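Local atomic coordinates of UDP-N-acetylmuramate--L-alanine ligase (Thermotoga maritima, PDB entry 1J6U), a protein that catalyses the ATP-dependent addition of L-alanine to UDP-N-acetylmuramate, a cytoplasmic step of peptidoglycan synthesis in building the bacterial cell wall. Residues A[136-141]-A[299-304]; A[253-258]-A[277-282]; A[128-133]-A[304-309]; A[241-246]-A[285-290]. All blocks are in the same frame, centred on the assembly; numbering follows the deposited sequence.

Contact 1: residues A[136-141]-A[299-304]; sequences LKHLRK and VLEALE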
loop_
_atom_site.group_PDB
_atom_site.type_symbol
_atom_site.label_atom_id
_atom_site.label_comp_id
_atom_site.label_asym_id
_atom_site.label_seq_id
_atom_site.Cartn_x
_atom_site.Cartn_y
_atom_site.Cartn_z
ATOM N N LEU A 136 -15.429 1.509 -8.125
ATOM C CA LEU A 136 -15.958 0.541 -9.068
ATOM C C LEU A 136 -16.878 -0.470 -8.364
ATOM O O LEU A 136 -17.920 -0.873 -8.888
ATOM C CB LEU A 136 -14.805 -0.169 -9.800
ATOM C CG LEU A 136 -14.427 0.251 -11.233
ATOM C CD1 LEU A 136 -15.348 1.364 -11.740
ATOM C CD2 LEU A 136 -12.986 0.660 -11.300
ATOM N N LYS A 137 -16.538 -0.883 -7.163
ATOM C CA LYS A 137 -17.419 -1.837 -6.507
ATOM C C LYS A 137 -18.729 -1.168 -6.099
ATOM O O LYS A 137 -19.796 -1.771 -6.193
ATOM C CB LYS A 137 -16.734 -2.438 -5.273
ATOM C CG LYS A 137 -15.760 -3.571 -5.568
ATOM C CD LYS A 137 -14.827 -3.861 -4.359
ATOM C CE LYS A 137 -15.558 -4.250 -3.062
ATOM N NZ LYS A 137 -16.473 -5.427 -3.163
ATOM N N HIS A 138 -18.645 0.087 -5.652
ATOM C CA HIS A 138 -19.816 0.808 -5.183
ATOM C C HIS A 138 -20.739 1.032 -6.321
ATOM O O HIS A 138 -21.951 0.971 -6.153
ATOM C CB HIS A 138 -19.436 2.139 -4.597
ATOM C CG HIS A 138 -20.590 2.905 -4.040
ATOM N ND1 HIS A 138 -21.149 2.621 -2.816
ATOM C CD2 HIS A 138 -21.226 4.013 -4.495
ATOM C CE1 HIS A 138 -22.069 3.527 -2.531
ATOM N NE2 HIS A 138 -22.134 4.383 -3.533
ATOM N N LEU A 139 -20.150 1.279 -7.483
ATOM C CA LEU A 139 -20.918 1.503 -8.692
ATOM C C LEU A 139 -21.370 0.205 -9.256
ATOM O O LEU A 139 -21.801 0.159 -10.403
ATOM C CB LEU A 139 -20.087 2.187 -9.741
ATOM C CG LEU A 139 -19.706 3.597 -9.335
ATOM C CD1 LEU A 139 -19.067 4.261 -10.522
ATOM C CD2 LEU A 139 -20.900 4.363 -8.871
ATOM N N ARG A 140 -21.255 -0.845 -8.441
ATOM C CA ARG A 140 -21.616 -2.196 -8.842
ATOM C C ARG A 140 -21.018 -2.577 -10.213
ATOM O O ARG A 140 -21.680 -3.158 -11.041
ATOM C CB ARG A 140 -23.138 -2.343 -8.820
ATOM C CG ARG A 140 -23.713 -2.006 -7.416
ATOM C CD ARG A 140 -25.219 -2.242 -7.273
ATOM N N LYS A 141 -19.754 -2.239 -10.448
ATOM C CA LYS A 141 -19.122 -2.582 -11.711
ATOM C C LYS A 141 -18.433 -3.950 -11.576
ATOM O O LYS A 141 -17.869 -4.462 -12.539
ATOM C CB LYS A 141 -18.110 -1.521 -12.114
ATOM C CG LYS A 141 -18.703 -0.149 -12.357
ATOM C CD LYS A 141 -19.782 -0.216 -13.424
ATOM C CE LYS A 141 -19.861 1.059 -14.270
ATOM N NZ LYS A 141 -18.723 1.217 -15.251
ATOM N N VAL A 299 -19.829 8.406 -6.953
ATOM C CA VAL A 299 -18.387 8.305 -6.782
ATOM C C VAL A 299 -17.981 8.964 -5.472
ATOM O O VAL A 299 -17.142 8.439 -4.771
ATOM C CB VAL A 299 -17.624 8.969 -7.953
ATOM C CG1 VAL A 299 -16.106 9.075 -7.661
ATOM C CG2 VAL A 299 -17.817 8.139 -9.183
ATOM N N LEU A 300 -18.597 10.092 -5.135
ATOM C CA LEU A 300 -18.288 10.813 -3.903
ATOM C C LEU A 300 -18.854 10.147 -2.651
ATOM O O LEU A 300 -18.324 10.293 -1.554
ATOM C CB LEU A 300 -18.792 12.251 -3.982
ATOM C CG LEU A 300 -17.973 13.127 -4.943
ATOM C CD1 LEU A 300 -18.689 14.448 -5.223
ATOM C CD2 LEU A 300 -16.628 13.394 -4.338
ATOM N N GLU A 301 -19.948 9.440 -2.824
ATOM C CA GLU A 301 -20.594 8.726 -1.735
ATOM C C GLU A 301 -19.642 7.567 -1.347
ATOM O O GLU A 301 -19.374 7.301 -0.167
ATOM C CB GLU A 301 -21.932 8.215 -2.263
ATOM C CG GLU A 301 -22.788 7.416 -1.331
ATOM C CD GLU A 301 -24.072 6.973 -2.032
ATOM O OE1 GLU A 301 -24.071 6.920 -3.289
ATOM O OE2 GLU A 301 -25.068 6.669 -1.336
ATOM N N ALA A 302 -19.104 6.916 -2.365
ATOM C CA ALA A 302 -18.195 5.824 -2.191
ATOM C C ALA A 302 -16.903 6.355 -1.546
ATOM O O ALA A 302 -16.393 5.779 -0.574
ATOM C CB ALA A 302 -17.898 5.210 -3.533
ATOM N N LEU A 303 -16.376 7.461 -2.061
ATOM C CA LEU A 303 -15.156 7.955 -1.492
ATOM C C LEU A 303 -15.362 8.319 -0.053
ATOM O O LEU A 303 -14.477 8.145 0.777
ATOM C CB LEU A 303 -14.597 9.155 -2.265
ATOM C CG LEU A 303 -13.939 8.814 -3.613
ATOM C CD1 LEU A 303 -13.571 10.116 -4.286
ATOM C CD2 LEU A 303 -12.702 7.910 -3.449
ATOM N N GLU A 304 -16.537 8.812 0.267
ATOM C CA GLU A 304 -16.764 9.200 1.641
ATOM C C GLU A 304 -16.747 7.968 2.554
ATOM O O GLU A 304 -16.286 8.032 3.678
ATOM C CB GLU A 304 -18.089 9.947 1.767
ATOM C CG GLU A 304 -18.410 10.315 3.184
ATOM C CD GLU A 304 -19.448 11.399 3.282
ATOM O OE1 GLU A 304 -20.407 11.378 2.473
ATOM O OE2 GLU A 304 -19.304 12.264 4.178
#

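Contact 2: residues A[253-258]-A[277-282]; sequences AEQKAM and HNVLNA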
loop_
_atom_site.group_PDB
_atom_site.type_symbol
_atom_site.label_atom_id
_atom_site.label_comp_id
_atom_site.label_asym_id
_atom_site.label_seq_id
_atom_site.Cartn_x
_atom_site.Cartn_y
_atom_site.Cartn_z
ATOM N N ALA A 253 -13.454 13.034 12.838
ATOM C CA ALA A 253 -14.153 11.971 12.127
ATOM C C ALA A 253 -14.013 11.993 10.598
ATOM O O ALA A 253 -14.257 10.989 9.937
ATOM C CB ALA A 253 -15.626 11.997 12.499
ATOM N N GLU A 254 -13.597 13.114 10.025
ATOM C CA GLU A 254 -13.540 13.161 8.576
ATOM C C GLU A 254 -12.818 14.389 8.204
ATOM O O GLU A 254 -12.522 15.230 9.056
ATOM C CB GLU A 254 -14.946 13.284 7.981
ATOM C CG GLU A 254 -15.759 14.403 8.695
ATOM C CD GLU A 254 -16.984 14.895 7.937
ATOM O OE1 GLU A 254 -17.845 14.077 7.528
ATOM O OE2 GLU A 254 -17.091 16.125 7.761
ATOM N N GLN A 255 -12.523 14.490 6.916
ATOM C CA GLN A 255 -11.886 15.694 6.441
ATOM C C GLN A 255 -12.680 16.057 5.182
ATOM O O GLN A 255 -13.196 15.158 4.487
ATOM C CB GLN A 255 -10.386 15.463 6.165
ATOM C CG GLN A 255 -10.115 14.458 5.094
ATOM C CD GLN A 255 -8.655 14.409 4.724
ATOM O OE1 GLN A 255 -7.959 15.435 4.723
ATOM N NE2 GLN A 255 -8.177 13.216 4.389
ATOM N N LYS A 256 -12.802 17.364 4.928
ATOM C CA LYS A 256 -13.548 17.900 3.778
ATOM C C LYS A 256 -12.630 18.718 2.893
ATOM O O LYS A 256 -11.688 19.341 3.371
ATOM C CB LYS A 256 -14.696 18.813 4.248
ATOM C CG LYS A 256 -15.998 18.089 4.593
ATOM C CD LYS A 256 -17.017 19.036 5.262
ATOM C CE LYS A 256 -18.327 18.319 5.641
ATOM N NZ LYS A 256 -19.227 19.100 6.587
ATOM N N ALA A 257 -12.912 18.724 1.597
ATOM C CA ALA A 257 -12.111 19.508 0.673
ATOM C C ALA A 257 -12.996 20.065 -0.450
ATOM O O ALA A 257 -13.846 19.358 -1.023
ATOM C CB ALA A 257 -10.950 18.651 0.085
HETATM N N MSE A 258 -12.818 21.352 -0.721
HETATM C CA MSE A 258 -13.536 22.027 -1.801
HETATM C C MSE A 258 -12.702 21.811 -3.063
HETATM O O MSE A 258 -11.559 22.253 -3.145
HETATM C CB MSE A 258 -13.648 23.534 -1.528
HETATM C CG MSE A 258 -15.062 24.015 -1.270
HETATM SE SE MSE A 258 -16.255 23.325 -2.637
HETATM C CE MSE A 258 -17.604 22.710 -1.386
ATOM N N HIS A 277 -2.536 13.782 2.165
ATOM C CA HIS A 277 -2.229 12.973 1.008
ATOM C C HIS A 277 -3.373 12.106 0.548
ATOM O O HIS A 277 -3.484 11.794 -0.641
ATOM C CB HIS A 277 -0.932 12.178 1.235
ATOM C CG HIS A 277 0.279 13.065 1.343
ATOM N ND1 HIS A 277 1.561 12.622 1.117
ATOM C CD2 HIS A 277 0.385 14.393 1.607
ATOM C CE1 HIS A 277 2.403 13.636 1.226
ATOM N NE2 HIS A 277 1.716 14.722 1.523
ATOM N N ASN A 278 -4.254 11.726 1.456
ATOM C CA ASN A 278 -5.384 10.949 1.004
ATOM C C ASN A 278 -6.339 11.828 0.163
ATOM O O ASN A 278 -7.087 11.311 -0.673
ATOM C CB ASN A 278 -6.119 10.330 2.186
ATOM C CG ASN A 278 -5.536 9.000 2.579
ATOM O OD1 ASN A 278 -5.096 8.225 1.739
ATOM N ND2 ASN A 278 -5.543 8.721 3.865
ATOM N N VAL A 279 -6.320 13.143 0.400
ATOM C CA VAL A 279 -7.144 14.055 -0.373
ATOM C C VAL A 279 -6.577 14.051 -1.794
ATOM O O VAL A 279 -7.310 13.942 -2.751
ATOM C CB VAL A 279 -7.100 15.465 0.209
ATOM C CG1 VAL A 279 -7.823 16.406 -0.712
ATOM C CG2 VAL A 279 -7.797 15.479 1.579
ATOM N N LEU A 280 -5.259 14.146 -1.919
ATOM C CA LEU A 280 -4.624 14.099 -3.220
ATOM C C LEU A 280 -4.931 12.778 -3.926
ATOM O O LEU A 280 -5.199 12.766 -5.111
ATOM C CB LEU A 280 -3.113 14.322 -3.074
ATOM C CG LEU A 280 -2.591 15.734 -3.392
ATOM C CD1 LEU A 280 -3.627 16.804 -3.132
ATOM C CD2 LEU A 280 -1.364 15.984 -2.565
ATOM N N ASN A 281 -4.926 11.675 -3.192
ATOM C CA ASN A 281 -5.237 10.379 -3.774
ATOM C C ASN A 281 -6.704 10.346 -4.221
ATOM O O ASN A 281 -7.039 9.709 -5.209
ATOM C CB ASN A 281 -5.023 9.218 -2.755
ATOM C CG ASN A 281 -3.570 9.062 -2.308
ATOM O OD1 ASN A 281 -2.621 9.377 -3.044
ATOM N ND2 ASN A 281 -3.393 8.547 -1.096
ATOM N N ALA A 282 -7.581 10.942 -3.426
ATOM C CA ALA A 282 -8.987 10.982 -3.762
ATOM C C ALA A 282 -9.161 11.913 -4.998
ATOM O O ALA A 282 -9.929 11.582 -5.895
ATOM C CB ALA A 282 -9.766 11.492 -2.603
#

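Contact 3: residues A[128-133]-A[304-309]; sequences TTAMVA and EEFRGV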
loop_
_atom_site.group_PDB
_atom_site.type_symbol
_atom_site.label_atom_id
_atom_site.label_comp_id
_atom_site.label_asym_id
_atom_site.label_seq_id
_atom_site.Cartn_x
_atom_site.Cartn_y
_atom_site.Cartn_z
ATOM N N THR A 128 -4.724 4.753 -3.509
ATOM C CA THR A 128 -5.395 5.232 -4.720
ATOM C C THR A 128 -6.032 4.057 -5.437
ATOM O O THR A 128 -7.204 4.110 -5.839
ATOM C CB THR A 128 -4.419 5.958 -5.626
ATOM O OG1 THR A 128 -3.988 7.155 -4.958
ATOM C CG2 THR A 128 -5.094 6.325 -6.975
ATOM N N THR A 129 -5.276 2.973 -5.559
ATOM C CA THR A 129 -5.820 1.771 -6.173
ATOM C C THR A 129 -7.019 1.239 -5.403
ATOM O O THR A 129 -7.998 0.787 -5.991
ATOM C CB THR A 129 -4.799 0.639 -6.200
ATOM O OG1 THR A 129 -3.595 1.089 -6.821
ATOM C CG2 THR A 129 -5.355 -0.534 -6.956
ATOM N N ALA A 130 -6.939 1.289 -4.080
ATOM C CA ALA A 130 -8.022 0.764 -3.257
ATOM C C ALA A 130 -9.256 1.648 -3.462
ATOM O O ALA A 130 -10.409 1.157 -3.536
ATOM C CB ALA A 130 -7.581 0.698 -1.765
HETATM N N MSE A 131 -9.013 2.952 -3.577
HETATM C CA MSE A 131 -10.099 3.895 -3.820
HETATM C C MSE A 131 -10.796 3.573 -5.165
HETATM O O MSE A 131 -12.021 3.463 -5.206
HETATM C CB MSE A 131 -9.571 5.313 -3.809
HETATM C CG MSE A 131 -9.287 5.811 -2.464
HETATM SE SE MSE A 131 -8.517 7.553 -2.529
HETATM C CE MSE A 131 -8.908 8.105 -0.713
ATOM N N VAL A 132 -10.008 3.403 -6.238
ATOM C CA VAL A 132 -10.526 3.081 -7.552
ATOM C C VAL A 132 -11.359 1.822 -7.461
ATOM O O VAL A 132 -12.510 1.803 -7.907
ATOM C CB VAL A 132 -9.379 2.867 -8.580
ATOM C CG1 VAL A 132 -9.946 2.401 -9.956
ATOM C CG2 VAL A 132 -8.630 4.151 -8.761
ATOM N N ALA A 133 -10.775 0.776 -6.884
ATOM C CA ALA A 133 -11.479 -0.478 -6.713
ATOM C C ALA A 133 -12.762 -0.273 -5.903
ATOM O O ALA A 133 -13.819 -0.816 -6.235
ATOM C CB ALA A 133 -10.575 -1.509 -5.982
ATOM N N GLU A 304 -16.537 8.812 0.267
ATOM C CA GLU A 304 -16.764 9.200 1.641
ATOM C C GLU A 304 -16.747 7.968 2.554
ATOM O O GLU A 304 -16.286 8.032 3.678
ATOM C CB GLU A 304 -18.089 9.947 1.767
ATOM C CG GLU A 304 -18.410 10.315 3.184
ATOM C CD GLU A 304 -19.448 11.399 3.282
ATOM O OE1 GLU A 304 -20.407 11.378 2.473
ATOM O OE2 GLU A 304 -19.304 12.264 4.178
ATOM N N GLU A 305 -17.210 6.847 2.034
ATOM C CA GLU A 305 -17.278 5.600 2.776
ATOM C C GLU A 305 -15.994 4.745 2.759
ATOM O O GLU A 305 -15.887 3.800 3.502
ATOM C CB GLU A 305 -18.455 4.770 2.230
ATOM C CG GLU A 305 -19.849 5.236 2.712
ATOM C CD GLU A 305 -21.015 4.594 1.919
ATOM O OE1 GLU A 305 -20.814 3.501 1.332
ATOM O OE2 GLU A 305 -22.135 5.178 1.893
ATOM N N PHE A 306 -15.034 5.089 1.919
ATOM C CA PHE A 306 -13.810 4.329 1.773
ATOM C C PHE A 306 -13.179 4.131 3.120
ATOM O O PHE A 306 -12.933 5.100 3.794
ATOM C CB PHE A 306 -12.857 5.094 0.883
ATOM C CG PHE A 306 -11.534 4.456 0.738
ATOM C CD1 PHE A 306 -11.420 3.158 0.218
ATOM C CD2 PHE A 306 -10.391 5.161 1.084
ATOM C CE1 PHE A 306 -10.183 2.592 0.053
ATOM C CE2 PHE A 306 -9.144 4.608 0.918
ATOM C CZ PHE A 306 -9.033 3.313 0.401
ATOM N N ARG A 307 -12.891 2.883 3.499
ATOM C CA ARG A 307 -12.340 2.629 4.819
ATOM C C ARG A 307 -10.833 2.556 4.971
ATOM O O ARG A 307 -10.317 2.499 6.085
ATOM C CB ARG A 307 -13.060 1.437 5.465
ATOM C CG ARG A 307 -14.496 1.851 5.869
ATOM C CD ARG A 307 -15.355 0.762 6.511
ATOM N N GLY A 308 -10.126 2.641 3.857
ATOM C CA GLY A 308 -8.675 2.665 3.918
ATOM C C GLY A 308 -8.053 1.305 3.747
ATOM O O GLY A 308 -8.740 0.267 3.690
ATOM N N VAL A 309 -6.740 1.311 3.667
ATOM C CA VAL A 309 -5.979 0.084 3.492
ATOM C C VAL A 309 -5.218 -0.165 4.755
ATOM O O VAL A 309 -4.681 0.792 5.318
ATOM C CB VAL A 309 -4.945 0.250 2.412
ATOM C CG1 VAL A 309 -4.067 -1.051 2.291
ATOM C CG2 VAL A 309 -5.640 0.609 1.139
#

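Contact 4: residues A[241-246]-A[285-290]; sequences GTYTLE and VIALFD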
loop_
_atom_site.group_PDB
_atom_site.type_symbol
_atom_site.label_atom_id
_atom_site.label_comp_id
_atom_site.label_asym_id
_atom_site.label_seq_id
_atom_site.Cartn_x
_atom_site.Cartn_y
_atom_site.Cartn_z
ATOM N N GLY A 241 -3.267 22.552 -11.627
ATOM C CA GLY A 241 -3.749 21.318 -12.222
ATOM C C GLY A 241 -5.198 21.398 -12.662
ATOM O O GLY A 241 -5.878 22.379 -12.376
ATOM N N THR A 242 -5.681 20.376 -13.367
ATOM C CA THR A 242 -7.070 20.380 -13.814
ATOM C C THR A 242 -7.995 20.395 -12.578
ATOM O O THR A 242 -8.936 21.170 -12.492
ATOM C CB THR A 242 -7.414 19.120 -14.631
ATOM O OG1 THR A 242 -6.408 18.884 -15.610
ATOM C CG2 THR A 242 -8.782 19.277 -15.317
ATOM N N TYR A 243 -7.741 19.490 -11.640
ATOM C CA TYR A 243 -8.535 19.446 -10.426
ATOM C C TYR A 243 -7.628 20.013 -9.385
ATOM O O TYR A 243 -6.456 19.637 -9.280
ATOM C CB TYR A 243 -8.946 18.030 -10.104
ATOM C CG TYR A 243 -9.840 17.519 -11.186
ATOM C CD1 TYR A 243 -9.312 16.923 -12.325
ATOM C CD2 TYR A 243 -11.211 17.707 -11.107
ATOM C CE1 TYR A 243 -10.136 16.543 -13.343
ATOM C CE2 TYR A 243 -12.038 17.326 -12.107
ATOM C CZ TYR A 243 -11.501 16.751 -13.230
ATOM O OH TYR A 243 -12.331 16.400 -14.264
ATOM N N THR A 244 -8.200 20.928 -8.617
ATOM C CA THR A 244 -7.471 21.684 -7.618
ATOM C C THR A 244 -8.189 21.766 -6.251
ATOM O O THR A 244 -9.399 21.509 -6.146
ATOM C CB THR A 244 -7.196 23.065 -8.291
ATOM O OG1 THR A 244 -5.832 23.097 -8.715
ATOM C CG2 THR A 244 -7.556 24.242 -7.421
ATOM N N LEU A 245 -7.438 22.095 -5.209
ATOM C CA LEU A 245 -8.004 22.216 -3.859
ATOM C C LEU A 245 -8.206 23.659 -3.478
ATOM O O LEU A 245 -7.254 24.439 -3.437
ATOM C CB LEU A 245 -7.076 21.600 -2.829
ATOM C CG LEU A 245 -6.960 20.104 -2.957
ATOM C CD1 LEU A 245 -6.075 19.586 -1.849
ATOM C CD2 LEU A 245 -8.349 19.501 -2.850
ATOM N N GLU A 246 -9.437 24.036 -3.193
ATOM C CA GLU A 246 -9.637 25.401 -2.816
ATOM C C GLU A 246 -9.533 25.527 -1.296
ATOM O O GLU A 246 -8.994 26.495 -0.789
ATOM C CB GLU A 246 -10.991 25.886 -3.306
ATOM C CG GLU A 246 -11.430 27.140 -2.586
ATOM C CD GLU A 246 -12.793 27.596 -3.015
ATOM O OE1 GLU A 246 -13.595 26.725 -3.424
ATOM O OE2 GLU A 246 -13.065 28.818 -2.928
ATOM N N VAL A 285 -8.506 10.194 -8.031
ATOM C CA VAL A 285 -9.605 9.307 -8.339
ATOM C C VAL A 285 -10.751 10.070 -9.026
ATOM O O VAL A 285 -11.309 9.640 -10.030
ATOM C CB VAL A 285 -10.117 8.589 -7.053
ATOM C CG1 VAL A 285 -11.454 7.850 -7.357
ATOM C CG2 VAL A 285 -9.051 7.533 -6.585
ATOM N N ILE A 286 -11.126 11.181 -8.426
ATOM C CA ILE A 286 -12.145 12.042 -8.952
ATOM C C ILE A 286 -11.767 12.429 -10.397
ATOM O O ILE A 286 -12.591 12.394 -11.295
ATOM C CB ILE A 286 -12.220 13.291 -8.081
ATOM C CG1 ILE A 286 -13.088 13.001 -6.877
ATOM C CG2 ILE A 286 -12.786 14.490 -8.862
ATOM C CD1 ILE A 286 -12.879 14.047 -5.781
ATOM N N ALA A 287 -10.509 12.788 -10.601
ATOM C CA ALA A 287 -10.056 13.192 -11.899
ATOM C C ALA A 287 -10.250 12.100 -12.909
ATOM O O ALA A 287 -10.677 12.369 -14.033
ATOM C CB ALA A 287 -8.583 13.635 -11.857
ATOM N N LEU A 288 -9.951 10.867 -12.532
ATOM C CA LEU A 288 -10.103 9.783 -13.478
ATOM C C LEU A 288 -11.570 9.579 -13.874
ATOM O O LEU A 288 -11.915 9.627 -15.045
ATOM C CB LEU A 288 -9.565 8.475 -12.895
ATOM C CG LEU A 288 -9.842 7.231 -13.742
ATOM C CD1 LEU A 288 -9.008 7.326 -15.001
ATOM C CD2 LEU A 288 -9.505 5.976 -13.002
ATOM N N PHE A 289 -12.416 9.334 -12.887
ATOM C CA PHE A 289 -13.825 9.089 -13.108
ATOM C C PHE A 289 -14.625 10.219 -13.754
ATOM O O PHE A 289 -15.534 9.966 -14.567
ATOM C CB PHE A 289 -14.465 8.653 -11.798
ATOM C CG PHE A 289 -14.171 7.235 -11.464
ATOM C CD1 PHE A 289 -13.185 6.898 -10.531
ATOM C CD2 PHE A 289 -14.810 6.233 -12.151
ATOM C CE1 PHE A 289 -12.851 5.575 -10.303
ATOM C CE2 PHE A 289 -14.486 4.894 -11.929
ATOM C CZ PHE A 289 -13.502 4.559 -11.002
ATOM N N ASP A 290 -14.290 11.449 -13.385
ATOM C CA ASP A 290 -14.911 12.627 -13.958
ATOM C C ASP A 290 -14.479 12.618 -15.436
ATOM O O ASP A 290 -15.287 12.786 -16.340
ATOM C CB ASP A 290 -14.386 13.878 -13.256
ATOM C CG ASP A 290 -15.275 15.105 -13.489
ATOM O OD1 ASP A 290 -16.498 14.946 -13.537
ATOM O OD2 ASP A 290 -14.764 16.231 -13.593
#

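Contact 1: residues A[136-141]-A[299-304]
The imidazole of H138 lies across A302 with one face and reaches E301 with its edge. A302 CB sits over that face, 3.9 Å from the ring centroid, a CH-pi contact. H138 gets there because CG stands anti to the backbone N (chi1 -177°), which swings the ring off its own helix and onto helix 296-305. NE2 then donates a nearly straight but weak hydrogen bond to E301 OE1, 3.2 Å away at 169°. OE1 lies close to the plane of the ring, whereas the carboxylate is turned 72° from it. The extended E301 chain crosses the histidine at about a right angle and carries its carboxylate to the nitrogen. Helix 125-138, in the Mur ligase middle domain, stops just here: a Schellman motif closes its C-terminal end, with K141 N bonded to L136 O at 2.8 Å and R140 at positive phi. L139, the first residue to leave helical geometry, makes a looser apolar contact, its CD1 4.3 Å from V299 CG2. A302 also touches helix 125-138 through its carbonyl oxygen, which accepts a hydrogen bond from H134 NE2, one turn before H138.

Contact 2: residues A[253-258]-A[277-282]
This is a buried strand-on-helix contact in the Mur ligase middle domain, where strand 255-261, the middle strand of a three-stranded antiparallel sheet, packs against helix 276-291. The axes of the two short segments come within 9.9 Å and run at 52° to each other. V279 carries the helix side of the contact: its two methyls divide between two strand residues whose CB bonds point toward the helix. CG2, anti to the carbonyl carbon, presses on the amide of Q255, with OE1 3.1 Å away and CD at 3.4 Å, a close approach of methyl to carbonyl oxygen. The polar work of that amide is done elsewhere. R248 NH2 bonds to OE1, and NE2 serves the backbone oxygens of V273 and G275, on the approach to the helix. Replacing Q255 by alanine would probably cost the V273 and G275 carbonyls this donor and R248 NH2 this acceptor, and open a gap beside V279. One residue before V279, N278 turns its amide 76° from that of Q255; its ND2 is bonded to P274 O, and its side chain comes within about 3 Å, nearest atoms, of that of T127 in the predicted ATP-binding loop. The other methyl of the valine, V279 CG1, rests 3.9 Å from A257 CB.

Contact 3: residues A[128-133]-A[304-309]
The ring of F306 is clamped between the side chain of M131 and a piece of its own chain: M131 CG lies over one face, and the backbone N of G308 is 3.5 Å above the centre of the opposite face. Helix 125-138 of the Mur ligase middle domain, which follows the predicted ATP-binding P-loop, here meets the chain as it leaves helix 296-305. On the M131 side, CG stands 3.7 Å from the centroid of the F306 ring and 16° off its normal, a CH-pi contact displaced toward the rim of the ring. The residue is selenomethionine in this model, and its extended chain crosses the phenylalanine at about a right angle. SE passes obliquely, 5.1 Å from the centroid, in a Met-aromatic contact, and CE returns to within 3.8 Å of F306 CD2. F306 is the first residue to depart from helical geometry, and with CG anti to its backbone N (chi1 176°) it sends the ring back to the P-loop helix. Beyond it, G308 adopts backbone angles at which a side chain would strike the carbonyl oxygen of R307. The ring also meets H134, their planes about 55° apart, and the F306 side chain comes within about 4 Å, nearest atoms, of that of T127. A130 meets the ring at its edge, CB lying near the plane and 3.7 Å from F306 CZ. The same methyl is pressed on by the valine after the glycine, V309 CG2 lying a tight 3.5 Å from A130 CB.

Contact 4: residues A[241-246]-A[285-290]
Y243 lies with one ring face against the helix at A287 and its hydroxyl at D290, and these two make its closest contacts with the helix segment. A287 CA sits 3.6 Å above the ring plane, displaced toward the rim, while A287 CB closes to 3.4 Å on Y243 CD1. The pairing joins strand 243-250, the first strand of the small antiparallel sheet in the Mur ligase middle domain, which at Y243 also bonds through its backbone to T235 and G237, to helix 276-291, the segments running at 149°. Y243 CG is anti to its carbonyl carbon (chi1 -64°), which lays the ring along the helix and points OH at the carboxylate. Packing is slacker on I286, whose CG2 stays 4.2 Å from Y243 CD2, while D290 lies on the partly exposed side. There Y243 OH donates a short 2.5 Å hydrogen bond to D290 OD2, met on the anti side and 18° out of the carboxylate plane. A phenylalanine in place of Y243 would probably leave D290 OD2 without this hydroxyl donor and the ring without its polar tie to the helix. The same oxygen also forms a salt bridge with K261, and OD1 bonds with Y266 OH. With a lysine and two tyrosine hydroxyls around it, D290 is likely to stay ionised.

In the fold
From the N terminus, the chain first meets contact 3 at 128-133 and then contact 1 at 136-141, both on helix 125-138. It passes through the rest of the central sheet before reaching contact 4 at 241-246 and contact 2 at 253-258, on neighbouring strands of the small antiparallel sheet. Going back, the loops close in reverse order: contact 2 at 277-282, contact 4 at 285-290, contact 1 at 299-304 and contact 3 at 304-309. All four are nested and none cross; contacts 1 and 3 share E304. M131 packs on V285 and A282, linking the P-loop helix to helix 276-291, while L303 meets I286 between the two later helices.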